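Local coordinates for protein tyrosine recombinase XerH (PDB 5JK0) that cuts and rejoins DNA at specific sites through a tyrosine-based recombination reaction, acting in chromosome segregation in Helicobacter pylori, at residues R214-F226 with D273-Q286. Numbering follows the deposited sequence.
With nucleotides of chain G; nucleotides of chain H.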
ATOM      1  N   ARG D 214      23.770  20.882  -2.686  1.00 35.84           N
ATOM      2  CA  ARG D 214      23.770  20.331  -1.334  1.00 36.33           C
ATOM      3  C   ARG D 214      24.852  20.972  -0.471  1.00 34.31           C
ATOM      4  O   ARG D 214      25.758  21.633  -0.982  1.00 33.20           O
ATOM      5  CB  ARG D 214      23.959  18.813  -1.372  1.00 39.12           C
ATOM      6  CG  ARG D 214      22.787  18.054  -1.977  1.00 41.80           C
ATOM      7  CD  ARG D 214      23.004  16.546  -1.931  1.00 43.80           C
ATOM      8  NE  ARG D 214      24.081  16.109  -2.817  1.00 47.33           N
ATOM      9  CZ  ARG D 214      25.318  15.835  -2.416  1.00 49.76           C
ATOM     10  NH1 ARG D 214      25.645  15.948  -1.135  1.00 50.03           N
ATOM     11  NH2 ARG D 214      26.230  15.443  -3.296  1.00 51.35           N
ATOM     12  N   SER D 215      24.748  20.770   0.840  1.00 32.72           N
ATOM     13  CA  SER D 215      25.680  21.355   1.798  1.00 32.68           C
ATOM     14  C   SER D 215      27.125  20.949   1.523  1.00 32.98           C
ATOM     15  O   SER D 215      28.009  21.798   1.436  1.00 34.74           O
ATOM     16  CB  SER D 215      25.298  20.958   3.225  1.00 33.70           C
ATOM     17  OG  SER D 215      24.004  21.428   3.560  1.00 34.32           O
ATOM     18  N   ASN D 216      27.356  19.648   1.384  1.00 32.67           N
ATOM     19  CA  ASN D 216      28.705  19.136   1.176  1.00 35.72           C
ATOM     20  C   ASN D 216      29.287  19.559  -0.170  1.00 36.05           C
ATOM     21  O   ASN D 216      30.505  19.687  -0.315  1.00 38.51           O
ATOM     22  CB  ASN D 216      28.721  17.612   1.294  1.00 36.75           C
ATOM     23  CG  ASN D 216      30.125  17.040   1.240  1.00 39.80           C
ATOM     24  OD1 ASN D 216      30.890  17.147   2.199  1.00 41.28           O
ATOM     25  ND2 ASN D 216      30.471  16.427   0.114  1.00 40.89           N
ATOM     26  N   GLU D 217      28.416  19.776  -1.150  1.00 34.46           N
ATOM     27  CA  GLU D 217      28.849  20.236  -2.466  1.00 35.67           C
ATOM     28  C   GLU D 217      29.428  21.646  -2.393  1.00 33.07           C
ATOM     29  O   GLU D 217      30.426  21.951  -3.044  1.00 34.52           O
ATOM     30  CB  GLU D 217      27.687  20.197  -3.461  1.00 34.72           C
ATOM     31  CG  GLU D 217      27.216  18.795  -3.815  1.00 34.25           C
ATOM     32  CD  GLU D 217      26.095  18.795  -4.835  1.00 33.77           C
ATOM     33  OE1 GLU D 217      25.204  19.666  -4.745  1.00 34.52           O
ATOM     34  OE2 GLU D 217      26.108  17.927  -5.733  1.00 33.27           O
ATOM     35  N   ALA D 218      28.798  22.501  -1.594  1.00 32.57           N
ATOM     36  CA  ALA D 218      29.259  23.875  -1.433  1.00 36.58           C
ATOM     37  C   ALA D 218      30.528  23.938  -0.591  1.00 37.46           C
ATOM     38  O   ALA D 218      31.404  24.768  -0.832  1.00 39.25           O
ATOM     39  CB  ALA D 218      28.166  24.730  -0.808  1.00 33.09           C
ATOM     40  N   LEU D 219      30.621  23.051   0.394  1.00 36.94           N
ATOM     41  CA  LEU D 219      31.753  23.038   1.313  1.00 39.24           C
ATOM     42  C   LEU D 219      33.019  22.477   0.666  1.00 40.94           C
ATOM     43  O   LEU D 219      34.126  22.710   1.151  1.00 38.05           O
ATOM     44  CB  LEU D 219      31.409  22.229   2.566  1.00 37.55           C
ATOM     45  CG  LEU D 219      30.301  22.792   3.458  1.00 36.26           C
ATOM     46  CD1 LEU D 219      29.972  21.823   4.584  1.00 35.23           C
ATOM     47  CD2 LEU D 219      30.702  24.148   4.014  1.00 37.28           C
ATOM     48  N   GLN D 220      32.852  21.740  -0.427  1.00 36.24           N
ATOM     49  CA  GLN D 220      33.986  21.116  -1.105  1.00 39.67           C
ATOM     50  C   GLN D 220      34.334  21.810  -2.421  1.00 40.79           C
ATOM     51  O   GLN D 220      35.123  21.291  -3.213  1.00 42.46           O
ATOM     52  CB  GLN D 220      33.702  19.635  -1.358  1.00 39.95           C
ATOM     53  CG  GLN D 220      33.838  18.763  -0.124  1.00 41.65           C
ATOM     54  CD  GLN D 220      35.267  18.700   0.385  1.00 45.85           C
ATOM     55  OE1 GLN D 220      36.199  18.442  -0.377  1.00 47.81           O
ATOM     56  NE2 GLN D 220      35.446  18.947   1.678  1.00 46.52           N
ATOM     57  N   LEU D 221      33.748  22.980  -2.651  1.00 39.90           N
ATOM     58  CA  LEU D 221      34.030  23.750  -3.859  1.00 41.72           C
ATOM     59  C   LEU D 221      35.488  24.188  -3.909  1.00 44.41           C
ATOM     60  O   LEU D 221      36.073  24.553  -2.889  1.00 45.57           O
ATOM     61  CB  LEU D 221      33.118  24.975  -3.945  1.00 41.05           C
ATOM     62  CG  LEU D 221      31.653  24.723  -4.304  1.00 39.75           C
ATOM     63  CD1 LEU D 221      30.899  26.039  -4.408  1.00 39.95           C
ATOM     64  CD2 LEU D 221      31.550  23.938  -5.603  1.00 39.60           C
ATOM     65  N   LYS D 222      36.071  24.147  -5.102  1.00 46.46           N
ATOM     66  CA  LYS D 222      37.453  24.565  -5.287  1.00 49.42           C
ATOM     67  C   LYS D 222      37.550  25.681  -6.323  1.00 51.53           C
ATOM     68  O   LYS D 222      36.738  25.757  -7.245  1.00 50.63           O
ATOM     69  CB  LYS D 222      38.321  23.371  -5.691  1.00 50.43           C
ATOM     70  CG  LYS D 222      38.485  22.343  -4.582  1.00 49.68           C
ATOM     71  CD  LYS D 222      39.335  21.165  -5.024  1.00 52.68           C
ATOM     72  CE  LYS D 222      39.588  20.209  -3.868  1.00 53.28           C
ATOM     73  NZ  LYS D 222      38.319  19.730  -3.251  1.00 51.18           N
ATOM     74  N   ILE D 223      38.549  26.542  -6.154  1.00 54.73           N
ATOM     75  CA  ILE D 223      38.702  27.745  -6.967  1.00 57.33           C
ATOM     76  C   ILE D 223      38.832  27.449  -8.461  1.00 58.76           C
ATOM     77  O   ILE D 223      38.295  28.178  -9.296  1.00 55.75           O
ATOM     78  CB  ILE D 223      39.930  28.561  -6.509  1.00 56.42           C
ATOM     79  CG1 ILE D 223      39.860  28.827  -5.004  1.00 55.36           C
ATOM     80  CG2 ILE D 223      40.031  29.870  -7.279  1.00 58.96           C
ATOM     81  CD1 ILE D 223      41.046  29.592  -4.461  1.00 67.31           C
ATOM     82  N   LYS D 224      39.529  26.367  -8.793  1.00 59.71           N
ATOM     83  CA  LYS D 224      39.790  26.024 -10.188  1.00 63.36           C
ATOM     84  C   LYS D 224      38.531  25.578 -10.934  1.00 59.46           C
ATOM     85  O   LYS D 224      38.530  25.489 -12.161  1.00 60.26           O
ATOM     86  CB  LYS D 224      40.855  24.929 -10.275  1.00 67.09           C
ATOM     87  CG  LYS D 224      40.443  23.611  -9.641  1.00 67.70           C
ATOM     88  CD  LYS D 224      41.501  22.540  -9.846  1.00 71.95           C
ATOM     89  CE  LYS D 224      41.063  21.213  -9.249  1.00 71.97           C
ATOM     90  NZ  LYS D 224      42.075  20.144  -9.470  1.00 74.86           N
ATOM     91  N   ASP D 225      37.462  25.299 -10.193  1.00 56.05           N
ATOM     92  CA  ASP D 225      36.218  24.830 -10.795  1.00 54.15           C
ATOM     93  C   ASP D 225      35.259  25.977 -11.101  1.00 53.93           C
ATOM     94  O   ASP D 225      34.094  25.751 -11.432  1.00 51.99           O
ATOM     95  CB  ASP D 225      35.539  23.808  -9.882  1.00 51.87           C
ATOM     96  CG  ASP D 225      36.346  22.532  -9.735  1.00 52.49           C
ATOM     97  OD1 ASP D 225      37.094  22.190 -10.675  1.00 55.28           O
ATOM     98  OD2 ASP D 225      36.234  21.871  -8.682  1.00 50.21           O
ATOM     99  N   PHE D 226      35.752  27.206 -10.988  1.00 56.02           N
ATOM    100  CA  PHE D 226      34.959  28.389 -11.304  1.00 57.38           C
ATOM    101  C   PHE D 226      35.387  29.004 -12.633  1.00 61.41           C
ATOM    102  O   PHE D 226      36.562  29.312 -12.831  1.00 64.60           O
ATOM    103  CB  PHE D 226      35.079  29.433 -10.191  1.00 56.97           C
ATOM    104  CG  PHE D 226      34.210  29.155  -8.998  1.00 53.86           C
ATOM    105  CD1 PHE D 226      34.586  28.217  -8.052  1.00 51.73           C
ATOM    106  CD2 PHE D 226      33.023  29.844  -8.817  1.00 52.90           C
ATOM    107  CE1 PHE D 226      33.789  27.966  -6.950  1.00 50.35           C
ATOM    108  CE2 PHE D 226      32.222  29.598  -7.718  1.00 50.79           C
ATOM    109  CZ  PHE D 226      32.605  28.657  -6.784  1.00 49.30           C
ATOM    110  N   ASP D 273      43.598  24.544  -2.830  1.00 66.15           N
ATOM    111  CA  ASP D 273      42.763  25.487  -3.568  1.00 64.75           C
ATOM    112  C   ASP D 273      41.301  25.400  -3.139  1.00 59.93           C
ATOM    113  O   ASP D 273      40.400  25.771  -3.891  1.00 58.64           O
ATOM    114  CB  ASP D 273      42.882  25.243  -5.074  1.00 66.79           C
ATOM    115  CG  ASP D 273      42.486  23.834  -5.468  1.00 67.34           C
ATOM    116  OD1 ASP D 273      42.612  22.922  -4.625  1.00 67.66           O
ATOM    117  OD2 ASP D 273      42.049  23.640  -6.622  1.00 68.22           O
ATOM    118  N   LEU D 274      41.074  24.904  -1.927  1.00 57.40           N
ATOM    119  CA  LEU D 274      39.734  24.842  -1.359  1.00 53.87           C
ATOM    120  C   LEU D 274      39.202  26.255  -1.138  1.00 53.38           C
ATOM    121  O   LEU D 274      39.879  27.088  -0.535  1.00 55.04           O
ATOM    122  CB  LEU D 274      39.745  24.056  -0.048  1.00 52.72           C
ATOM    123  CG  LEU D 274      38.398  23.645   0.544  1.00 50.59           C
ATOM    124  CD1 LEU D 274      37.652  22.717  -0.406  1.00 48.85           C
ATOM    125  CD2 LEU D 274      38.602  22.981   1.894  1.00 50.68           C
ATOM    126  N   LEU D 275      37.998  26.526  -1.633  1.00 50.93           N
ATOM    127  CA  LEU D 275      37.441  27.876  -1.581  1.00 50.77           C
ATOM    128  C   LEU D 275      37.095  28.302  -0.158  1.00 49.37           C
ATOM    129  O   LEU D 275      37.588  29.318   0.331  1.00 51.05           O
ATOM    130  CB  LEU D 275      36.200  27.978  -2.472  1.00 48.82           C
ATOM    131  CG  LEU D 275      35.587  29.375  -2.586  1.00 49.32           C
ATOM    132  CD1 LEU D 275      36.624  30.375  -3.071  1.00 50.26           C
ATOM    133  CD2 LEU D 275      34.384  29.361  -3.515  1.00 48.24           C
ATOM    134  N   PHE D 276      36.241  27.526   0.503  1.00 46.91           N
ATOM    135  CA  PHE D 276      35.847  27.827   1.873  1.00 46.20           C
ATOM    136  C   PHE D 276      36.665  27.006   2.865  1.00 47.76           C
ATOM    137  O   PHE D 276      36.880  25.810   2.665  1.00 46.92           O
ATOM    138  CB  PHE D 276      34.353  27.564   2.073  1.00 43.38           C
ATOM    139  CG  PHE D 276      33.472  28.322   1.120  1.00 42.64           C
ATOM    140  CD1 PHE D 276      33.210  29.667   1.319  1.00 43.28           C
ATOM    141  CD2 PHE D 276      32.903  27.687   0.029  1.00 41.70           C
ATOM    142  CE1 PHE D 276      32.400  30.367   0.444  1.00 42.98           C
ATOM    143  CE2 PHE D 276      32.092  28.382  -0.850  1.00 41.58           C
ATOM    144  CZ  PHE D 276      31.840  29.723  -0.642  1.00 41.60           C
ATOM    145  N   CYS D 277      37.122  27.651   3.932  1.00 49.28           N
ATOM    146  CA  CYS D 277      37.939  26.977   4.932  1.00 49.64           C
ATOM    147  C   CYS D 277      37.759  27.581   6.319  1.00 49.81           C
ATOM    148  O   CYS D 277      37.351  28.735   6.457  1.00 49.17           O
ATOM    149  CB  CYS D 277      39.416  27.028   4.534  1.00 52.29           C
ATOM    150  SG  CYS D 277      40.111  28.697   4.459  1.00 58.56           S
ATOM    151  N   ASN D 278      38.064  26.793   7.345  1.00 50.21           N
ATOM    152  CA  ASN D 278      38.036  27.283   8.716  1.00 50.37           C
ATOM    153  C   ASN D 278      39.299  28.073   9.037  1.00 53.00           C
ATOM    154  O   ASN D 278      40.098  28.366   8.148  1.00 54.49           O
ATOM    155  CB  ASN D 278      37.861  26.122   9.702  1.00 49.54           C
ATOM    156  CG  ASN D 278      38.859  24.996   9.476  1.00 51.08           C
ATOM    157  OD1 ASN D 278      39.981  25.221   9.020  1.00 54.15           O
ATOM    158  ND2 ASN D 278      38.448  23.774   9.794  1.00 49.35           N
ATOM    159  N   GLN D 279      39.481  28.413  10.309  1.00 55.07           N
ATOM    160  CA  GLN D 279      40.639  29.194  10.729  1.00 59.01           C
ATOM    161  C   GLN D 279      41.921  28.370  10.654  1.00 62.05           C
ATOM    162  O   GLN D 279      43.019  28.921  10.567  1.00 64.64           O
ATOM    163  CB  GLN D 279      40.438  29.727  12.148  1.00 60.41           C
ATOM    164  CG  GLN D 279      39.132  30.482  12.347  1.00 58.88           C
ATOM    165  CD  GLN D 279      39.002  31.684  11.431  1.00 58.91           C
ATOM    166  OE1 GLN D 279      39.990  32.349  11.115  1.00 61.04           O
ATOM    167  NE2 GLN D 279      37.779  31.967  10.997  1.00 55.46           N
ATOM    168  N   LYS D 280      41.773  27.050  10.686  1.00 61.44           N
ATOM    169  CA  LYS D 280      42.917  26.147  10.637  1.00 63.32           C
ATOM    170  C   LYS D 280      43.315  25.814   9.198  1.00 63.33           C
ATOM    171  O   LYS D 280      44.390  25.269   8.956  1.00 65.59           O
ATOM    172  CB  LYS D 280      42.613  24.862  11.412  1.00 62.08           C
ATOM    173  N   GLY D 281      42.443  26.141   8.247  1.00 61.77           N
ATOM    174  CA  GLY D 281      42.750  25.956   6.839  1.00 62.58           C
ATOM    175  C   GLY D 281      41.994  24.816   6.180  1.00 60.95           C
ATOM    176  O   GLY D 281      41.886  24.757   4.954  1.00 61.28           O
ATOM    177  N   SER D 282      41.476  23.907   7.000  1.00 59.33           N
ATOM    178  CA  SER D 282      40.719  22.758   6.514  1.00 56.57           C
ATOM    179  C   SER D 282      39.267  23.127   6.213  1.00 53.54           C
ATOM    180  O   SER D 282      38.849  24.259   6.446  1.00 53.63           O
ATOM    181  CB  SER D 282      40.782  21.622   7.535  1.00 57.67           C
ATOM    182  OG  SER D 282      40.815  22.135   8.855  1.00 59.37           O
ATOM    183  N   ALA D 283      38.502  22.165   5.705  1.00 50.92           N
ATOM    184  CA  ALA D 283      37.131  22.420   5.263  1.00 47.72           C
ATOM    185  C   ALA D 283      36.164  22.698   6.414  1.00 45.58           C
ATOM    186  O   ALA D 283      36.321  22.173   7.516  1.00 46.20           O
ATOM    187  CB  ALA D 283      36.626  21.243   4.439  1.00 45.17           C
ATOM    188  N   LEU D 284      35.161  23.529   6.140  1.00 43.89           N
ATOM    189  CA  LEU D 284      34.084  23.780   7.092  1.00 42.92           C
ATOM    190  C   LEU D 284      33.133  22.592   7.142  1.00 42.24           C
ATOM    191  O   LEU D 284      32.999  21.854   6.166  1.00 41.94           O
ATOM    192  CB  LEU D 284      33.315  25.049   6.720  1.00 41.31           C
ATOM    193  CG  LEU D 284      34.053  26.379   6.872  1.00 42.90           C
ATOM    194  CD1 LEU D 284      33.215  27.522   6.322  1.00 39.95           C
ATOM    195  CD2 LEU D 284      34.400  26.622   8.334  1.00 43.67           C
ATOM    196  N   THR D 285      32.469  22.411   8.277  1.00 41.37           N
ATOM    197  CA  THR D 285      31.529  21.309   8.436  1.00 39.81           C
ATOM    198  C   THR D 285      30.091  21.763   8.217  1.00 36.44           C
ATOM    199  O   THR D 285      29.794  22.958   8.242  1.00 35.19           O
ATOM    200  CB  THR D 285      31.642  20.663   9.831  1.00 42.45           C
ATOM    201  OG1 THR D 285      31.421  21.655  10.842  1.00 43.07           O
ATOM    202  CG2 THR D 285      33.019  20.044  10.023  1.00 44.43           C
ATOM    203  N   GLN D 286      29.207  20.796   7.999  1.00 34.20           N
ATOM    204  CA  GLN D 286      27.783  21.063   7.845  1.00 32.68           C
ATOM    205  C   GLN D 286      27.208  21.690   9.113  1.00 33.17           C
ATOM    206  O   GLN D 286      26.288  22.507   9.054  1.00 30.93           O
ATOM    207  CB  GLN D 286      27.039  19.769   7.493  1.00 32.33           C
ATOM    208  CG  GLN D 286      25.519  19.854   7.557  1.00 32.89           C
ATOM    209  CD  GLN D 286      24.971  19.531   8.937  1.00 33.72           C
ATOM    210  OE1 GLN D 286      25.691  19.030   9.801  1.00 30.43           O
ATOM    211  NE2 GLN D 286      23.695  19.825   9.151  1.00 33.31           N
TER
ATOM    212  P    DT G  22      25.217  16.452   2.684  1.00 41.94           P
ATOM    213  OP1  DT G  22      25.355  17.567   1.722  1.00 42.99           O
ATOM    214  OP2  DT G  22      26.388  16.009   3.472  1.00 45.49           O
ATOM    215  O5'  DT G  22      24.042  16.804   3.711  1.00 32.97           O
ATOM    216  C5'  DT G  22      22.748  17.124   3.220  1.00 34.12           C
ATOM    217  C4'  DT G  22      21.735  17.180   4.350  1.00 33.12           C
ATOM    218  O4'  DT G  22      21.748  15.927   5.081  1.00 32.66           O
ATOM    219  C3'  DT G  22      21.967  18.287   5.384  1.00 31.90           C
ATOM    220  O3'  DT G  22      20.753  18.999   5.599  1.00 31.80           O
ATOM    221  C2'  DT G  22      22.416  17.528   6.635  1.00 32.26           C
ATOM    222  C1'  DT G  22      21.715  16.192   6.462  1.00 33.19           C
ATOM    223  N1   DT G  22      22.393  15.072   7.171  1.00 34.84           N
ATOM    224  C2   DT G  22      21.708  14.364   8.130  1.00 35.35           C
ATOM    225  O2   DT G  22      20.555  14.604   8.441  1.00 36.05           O
ATOM    226  N3   DT G  22      22.426  13.358   8.721  1.00 35.13           N
ATOM    227  C4   DT G  22      23.734  12.996   8.451  1.00 36.70           C
ATOM    228  O4   DT G  22      24.294  12.074   9.034  1.00 38.17           O
ATOM    229  C5   DT G  22      24.394  13.780   7.435  1.00 37.45           C
ATOM    230  C7   DT G  22      25.815  13.483   7.056  1.00 39.34           C
ATOM    231  C6   DT G  22      23.701  14.770   6.854  1.00 36.59           C
TER
ATOM    232  P    DG H   4      35.681  29.136  12.131  1.00 56.91           P
ATOM    233  OP1  DG H   4      36.828  28.234  11.891  1.00 57.60           O
ATOM    234  OP2  DG H   4      35.426  30.259  11.201  1.00 59.59           O
ATOM    235  O5'  DG H   4      34.337  28.267  12.233  1.00 53.88           O
ATOM    236  C5'  DG H   4      34.378  26.845  12.109  1.00 52.00           C
ATOM    237  C4'  DG H   4      34.867  26.193  13.393  1.00 51.91           C
ATOM    238  O4'  DG H   4      34.198  26.785  14.526  1.00 50.61           O
ATOM    239  C3'  DG H   4      34.569  24.712  13.511  1.00 49.83           C
ATOM    240  O3'  DG H   4      35.575  23.955  12.852  1.00 52.24           O
ATOM    241  C2'  DG H   4      34.603  24.490  15.022  1.00 48.10           C
ATOM    242  C1'  DG H   4      34.141  25.844  15.583  1.00 48.46           C
ATOM    243  N9   DG H   4      32.784  25.830  16.128  1.00 45.91           N
ATOM    244  C8   DG H   4      31.745  26.660  15.780  1.00 45.87           C
ATOM    245  N7   DG H   4      30.644  26.422  16.438  1.00 43.53           N
ATOM    246  C5   DG H   4      30.971  25.366  17.280  1.00 42.30           C
ATOM    247  C6   DG H   4      30.178  24.678  18.229  1.00 41.69           C
ATOM    248  O6   DG H   4      28.991  24.872  18.521  1.00 42.21           O
ATOM    249  N1   DG H   4      30.898  23.671  18.869  1.00 40.92           N
ATOM    250  C2   DG H   4      32.216  23.368  18.623  1.00 42.19           C
ATOM    251  N2   DG H   4      32.737  22.361  19.339  1.00 41.62           N
ATOM    252  N3   DG H   4      32.971  24.006  17.737  1.00 44.05           N
ATOM    253  C4   DG H   4      32.286  24.990  17.103  1.00 44.00           C
ATOM    254  P    DT H   5      35.183  22.604  12.075  1.00 66.55           P
ATOM    255  OP1  DT H   5      36.361  22.179  11.287  1.00 68.10           O
ATOM    256  OP2  DT H   5      33.894  22.852  11.394  1.00 65.58           O
ATOM    257  O5'  DT H   5      34.929  21.540  13.245  1.00 52.72           O
ATOM    258  C5'  DT H   5      36.003  21.146  14.095  1.00 52.74           C
ATOM    259  C4'  DT H   5      35.528  20.171  15.163  1.00 49.18           C
ATOM    260  O4'  DT H   5      34.427  20.760  15.905  1.00 47.22           O
ATOM    261  C3'  DT H   5      35.023  18.824  14.640  1.00 46.65           C
ATOM    262  O3'  DT H   5      35.527  17.766  15.454  1.00 47.16           O
ATOM    263  C2'  DT H   5      33.505  18.948  14.755  1.00 43.59           C
ATOM    264  C1'  DT H   5      33.363  19.840  15.978  1.00 43.29           C
ATOM    265  N1   DT H   5      32.080  20.602  16.014  1.00 41.01           N
ATOM    266  C2   DT H   5      31.080  20.201  16.869  1.00 38.13           C
ATOM    267  O2   DT H   5      31.183  19.241  17.613  1.00 37.01           O
ATOM    268  N3   DT H   5      29.947  20.968  16.824  1.00 36.38           N
ATOM    269  C4   DT H   5      29.717  22.074  16.027  1.00 38.99           C
ATOM    270  O4   DT H   5      28.662  22.699  16.058  1.00 40.26           O
ATOM    271  C5   DT H   5      30.805  22.441  15.152  1.00 40.19           C
ATOM    272  C7   DT H   5      30.673  23.623  14.238  1.00 40.76           C
ATOM    273  C6   DT H   5      31.921  21.696  15.187  1.00 41.32           C
TER
HETATM  274  O   HOH W   1      35.129  25.015  -0.360  1.00 31.65           O
HETATM  275  O   HOH W   2      34.782  24.069   3.607  1.00 43.96           O
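The backbones of Leu221 and Ile223 bond to those of Leu275 and Asp273, respectively, making a single beta bridge between Lys222 and Leu274. Leu275 N donates to Leu221 O (3.0 Å), and Ile223 N to Asp273 O in a nearly straight bond (N-H...O 171°). Beyond the bridge two waters fill in for direct bonds. One water accepts from Phe276 N and donates to Leu221 O and, weakly, to Leu219 O; the other accepts from Leu284 N and donates to Leu219 O and Phe276 O. Leu219 O, at the end of helix 215-219, thus receives both.

Branched apolar side chains pack around this polar seam. Leu219 crosses Leu284 at about a right angle, its CD2 3.9 Å from Leu284 CB. Leu275, with CG anti to the backbone N (chi1 -175°), splits its methyls: CD1 lies 4.1 Å from Ile223 CG1, and CD2 3.8 Å from Phe226 CE1. Leu221 CD1 approaches the edge of the Phe276 ring, whose CD2 is 3.4 Å from Ala218 O.

Beside the bridge the aliphatic parts of Lys222 and Lys224 line the Asp273 carboxylate, Lys224 CG 3.4 Å from Asp273 OD2; Lys224 NZ stays beyond a salt bridge, so any attraction is probably modest.

Both segments grip DNA phosphates, largely through neutral groups. Asn216 N, at the helix start, donates to OP1 of DT22 of chain G (2.9 Å), and the charged Arg214 NH1 adds a weak bond to that oxygen. Asn278 ND2 and Thr285 OG1 donate to the DT5 phosphate of chain H without needing a charge; Gln279 gives backbone N and NE2 to that of DG4 of chain H. Backbone bonds, water and leucine packing therefore tie the helix beginning just after the predicted catalytic Arg214 to a loop holding phosphates of a second DNA chain, so one packed unit of the catalytic domain touches both chains in this pre-cleavage complex.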